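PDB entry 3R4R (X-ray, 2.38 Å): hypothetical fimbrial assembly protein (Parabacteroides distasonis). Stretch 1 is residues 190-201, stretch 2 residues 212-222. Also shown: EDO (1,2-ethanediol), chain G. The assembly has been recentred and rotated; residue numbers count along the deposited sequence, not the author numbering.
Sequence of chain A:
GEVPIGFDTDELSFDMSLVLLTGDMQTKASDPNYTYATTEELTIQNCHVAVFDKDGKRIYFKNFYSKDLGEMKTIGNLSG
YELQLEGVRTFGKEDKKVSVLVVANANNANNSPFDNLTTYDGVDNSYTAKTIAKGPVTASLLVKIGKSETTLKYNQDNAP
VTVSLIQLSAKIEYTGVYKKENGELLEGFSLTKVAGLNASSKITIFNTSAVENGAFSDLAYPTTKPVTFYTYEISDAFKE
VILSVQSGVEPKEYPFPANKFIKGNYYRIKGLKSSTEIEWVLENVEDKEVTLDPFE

Stretch 1, residues 190-201: SLTKVAGLNASS
Stretch 2 (212-222) ENGAFSDLAYP

The two stretches run antiparallel, burying 821 Å² between them, with CA-CA separations of 5.6 Å for Val194-Tyr221, 4.8 Å for Ala199-Leu219 and 5.0 Å for Ser201-Ala215. Stretch 1 enters as a strand (residues 191-195), turns at Gly196 (phi/psi 101/8), where a CB would jam against the preceding carbonyl, and continues extended through Leu197 and Asn198.

Two backbone bonds join the middle: Leu219 N donates to Leu197 O (2.8 Å) and Ala199 N to Ser217 O (2.8 Å). Asn198 (chi1 t, chi2 6°) supplies what the backbone lacks. Its CA-to-CB bond points away overall, yet the amide returns to stretch 2, where Asn198 ND2 donates to Ala215 O (2.9 Å) and Asn198 OD1 accepts from Ser217 N (3.2 Å). Asn198 OD1 also accepts from Ser200 N (2.8 Å), so one carbonyl serves both stretches. An amide suits this site because it presents donor and acceptor together.

Asn213 (chi1 t) works in the reverse direction: Asn213 ND2 donates to Ser200 O (2.9 Å), while Asn213 OD1 accepts from Ala215 N (3.2 Å) within its own stretch. Ser200 OG (chi1 m) and Ser217 OG (chi1 p) share a 2.7 Å hydrogen bond in which either may donate.

Where the stretches separate beside Gly196, water 1 donates to Val194 O (2.8 Å) and Leu219 O (2.7 Å) and accepts from Leu197 N (3.1 Å). Water 2 donates to Leu197 O (2.8 Å) and Asp218 OD1 (2.8 Å).

Apolar packing accompanies this network. Leu219 CB (chi1 t, chi2 p) lies 3.8 Å from both Leu197 CB (chi1 m, chi2 t) and Ala199 CB. Tyr221 (chi1 t, chi2 65°), with the largest covered area, lays one ring face against Val194, whose CG2 is 4.0 Å from the ring centroid; Leu191 CD2 lies 4.1 Å from Tyr221 CZ. Tyr221 OH is satisfied elsewhere in the structure.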

# COMPACT_ATOMS: atom_id res chain seq x y z
N SER A 190 1.42 13.56 -24.95
CA SER A 190 2.35 13.37 -23.86
C SER A 190 1.74 13.78 -22.54
O SER A 190 1.02 14.78 -22.47
CB SER A 190 3.63 14.17 -24.10
OG SER A 190 4.27 13.76 -25.28
N LEU A 191 2.04 13.01 -21.49
CA LEU A 191 1.60 13.35 -20.15
C LEU A 191 2.61 14.36 -19.62
O LEU A 191 3.82 14.05 -19.55
CB LEU A 191 1.42 12.12 -19.24
CG LEU A 191 0.97 12.38 -17.76
CD1 LEU A 191 -0.38 13.14 -17.67
CD2 LEU A 191 0.92 11.07 -16.97
N THR A 192 2.14 15.60 -19.38
CA THR A 192 3.00 16.70 -18.93
C THR A 192 2.84 16.99 -17.44
O THR A 192 3.77 17.54 -16.85
CB THR A 192 2.69 18.00 -19.74
OG1 THR A 192 1.31 18.31 -19.63
CG2 THR A 192 3.07 17.90 -21.21
N LYS A 193 1.68 16.66 -16.84
CA LYS A 193 1.42 16.96 -15.42
C LYS A 193 0.35 16.07 -14.87
O LYS A 193 -0.60 15.71 -15.58
CB LYS A 193 0.99 18.44 -15.24
CG LYS A 193 0.80 18.92 -13.81
CD LYS A 193 0.30 20.35 -13.72
N VAL A 194 0.51 15.71 -13.58
CA VAL A 194 -0.48 15.01 -12.78
C VAL A 194 -0.58 15.83 -11.51
O VAL A 194 0.41 16.06 -10.81
CB VAL A 194 -0.27 13.49 -12.52
CG1 VAL A 194 -1.45 12.94 -11.70
CG2 VAL A 194 -0.13 12.72 -13.83
N ALA A 195 -1.77 16.36 -11.27
CA ALA A 195 -2.02 17.20 -10.11
C ALA A 195 -3.04 16.55 -9.17
O ALA A 195 -4.02 15.98 -9.64
CB ALA A 195 -2.52 18.57 -10.58
N GLY A 196 -2.80 16.64 -7.87
CA GLY A 196 -3.72 16.12 -6.87
C GLY A 196 -3.38 14.78 -6.26
O GLY A 196 -4.20 14.22 -5.54
N LEU A 197 -2.18 14.24 -6.55
CA LEU A 197 -1.71 12.97 -5.97
C LEU A 197 -1.51 13.18 -4.47
O LEU A 197 -1.14 14.29 -4.07
CB LEU A 197 -0.42 12.46 -6.66
CG LEU A 197 -0.53 12.15 -8.16
CD1 LEU A 197 0.81 11.85 -8.76
CD2 LEU A 197 -1.53 11.02 -8.45
N ASN A 198 -1.80 12.15 -3.65
CA ASN A 198 -1.77 12.22 -2.19
C ASN A 198 -0.51 11.58 -1.62
O ASN A 198 -0.19 10.44 -1.95
CB ASN A 198 -3.01 11.52 -1.60
CG ASN A 198 -3.16 11.60 -0.10
OD1 ASN A 198 -2.41 12.28 0.60
ND2 ASN A 198 -4.18 10.92 0.43
N ALA A 199 0.14 12.29 -0.68
CA ALA A 199 1.38 11.85 -0.02
C ALA A 199 1.14 11.44 1.45
O ALA A 199 2.05 10.92 2.06
CB ALA A 199 2.41 12.97 -0.07
N SER A 200 -0.06 11.62 2.01
CA SER A 200 -0.36 11.25 3.41
C SER A 200 -1.38 10.09 3.52
O SER A 200 -2.25 9.93 2.65
CB SER A 200 -0.90 12.45 4.17
OG SER A 200 0.16 13.37 4.39
N SER A 201 -1.24 9.25 4.57
CA SER A 201 -2.15 8.12 4.75
C SER A 201 -2.21 7.63 6.17
O SER A 201 -1.26 7.80 6.94
CB SER A 201 -1.73 6.94 3.87
OG SER A 201 -2.66 5.86 3.92
N GLU A 212 -10.84 4.39 2.29
CA GLU A 212 -10.93 4.61 3.75
C GLU A 212 -9.98 5.73 4.24
O GLU A 212 -10.19 6.25 5.34
CB GLU A 212 -10.59 3.32 4.51
CG GLU A 212 -11.48 2.12 4.29
CD GLU A 212 -10.82 0.81 4.68
OE1 GLU A 212 -9.88 0.39 3.96
OE2 GLU A 212 -11.28 0.16 5.65
N ASN A 213 -8.91 6.07 3.46
CA ASN A 213 -7.94 7.08 3.90
C ASN A 213 -8.51 8.56 3.90
O ASN A 213 -8.76 9.18 2.84
CB ASN A 213 -6.69 7.03 3.05
CG ASN A 213 -5.57 7.87 3.57
OD1 ASN A 213 -5.45 8.08 4.76
ND2 ASN A 213 -4.68 8.32 2.69
N GLY A 214 -8.60 9.11 5.11
CA GLY A 214 -9.02 10.48 5.39
C GLY A 214 -7.88 11.49 5.39
O GLY A 214 -8.13 12.70 5.28
N ALA A 215 -6.61 11.00 5.49
CA ALA A 215 -5.40 11.83 5.47
C ALA A 215 -5.08 12.30 4.05
O ALA A 215 -5.28 11.55 3.08
CB ALA A 215 -4.23 11.05 6.03
N PHE A 216 -4.61 13.57 3.92
CA PHE A 216 -4.24 14.13 2.62
C PHE A 216 -3.17 15.23 2.76
O PHE A 216 -3.25 16.09 3.64
CB PHE A 216 -5.47 14.72 1.86
CG PHE A 216 -5.16 15.16 0.44
CD1 PHE A 216 -5.24 14.26 -0.62
CD2 PHE A 216 -4.74 16.46 0.16
CE1 PHE A 216 -4.91 14.65 -1.93
CE2 PHE A 216 -4.38 16.84 -1.15
CZ PHE A 216 -4.48 15.94 -2.18
N SER A 217 -2.18 15.19 1.83
CA SER A 217 -1.14 16.20 1.58
C SER A 217 -0.69 16.07 0.13
O SER A 217 -0.75 14.97 -0.42
CB SER A 217 0.02 16.13 2.57
OG SER A 217 0.87 15.02 2.35
N ASP A 218 -0.29 17.17 -0.50
CA ASP A 218 0.11 17.19 -1.91
C ASP A 218 1.39 16.37 -2.20
O ASP A 218 2.42 16.55 -1.56
CB ASP A 218 0.36 18.64 -2.38
CG ASP A 218 -0.87 19.52 -2.49
OD1 ASP A 218 -1.85 19.09 -3.16
OD2 ASP A 218 -0.81 20.69 -2.03
N LEU A 219 1.30 15.51 -3.25
CA LEU A 219 2.39 14.68 -3.77
C LEU A 219 2.75 15.18 -5.15
O LEU A 219 1.94 15.09 -6.07
CB LEU A 219 2.03 13.18 -3.80
CG LEU A 219 3.10 12.18 -4.30
CD1 LEU A 219 4.35 12.19 -3.41
CD2 LEU A 219 2.52 10.79 -4.33
N ALA A 220 3.95 15.74 -5.28
CA ALA A 220 4.39 16.30 -6.54
C ALA A 220 4.56 15.25 -7.59
O ALA A 220 5.03 14.15 -7.29
CB ALA A 220 5.71 17.04 -6.36
N TYR A 221 4.18 15.59 -8.82
CA TYR A 221 4.42 14.75 -9.99
C TYR A 221 5.90 14.85 -10.35
O TYR A 221 6.38 15.97 -10.52
CB TYR A 221 3.50 15.16 -11.14
CG TYR A 221 3.68 14.38 -12.41
CD1 TYR A 221 3.37 13.02 -12.47
CD2 TYR A 221 4.02 15.02 -13.60
CE1 TYR A 221 3.52 12.30 -13.65
CE2 TYR A 221 4.10 14.32 -14.81
CZ TYR A 221 3.83 12.96 -14.83
OH TYR A 221 3.91 12.26 -16.01
N PRO A 222 6.66 13.73 -10.39
CA PRO A 222 8.10 13.84 -10.65
C PRO A 222 8.43 14.61 -11.93
O PRO A 222 7.65 14.67 -12.86
CB PRO A 222 8.54 12.38 -10.78
CG PRO A 222 7.57 11.64 -9.92
CD PRO A 222 6.26 12.33 -10.16
C1 EDO G . -6.49 18.32 -4.05
O1 EDO G . -5.07 18.44 -4.14
C2 EDO G . -6.97 17.35 -5.12
O2 EDO G . -6.39 16.05 -4.92
O HOH W 1 0.14 15.59 -8.07
O HOH W 2 -1.22 16.96 -4.88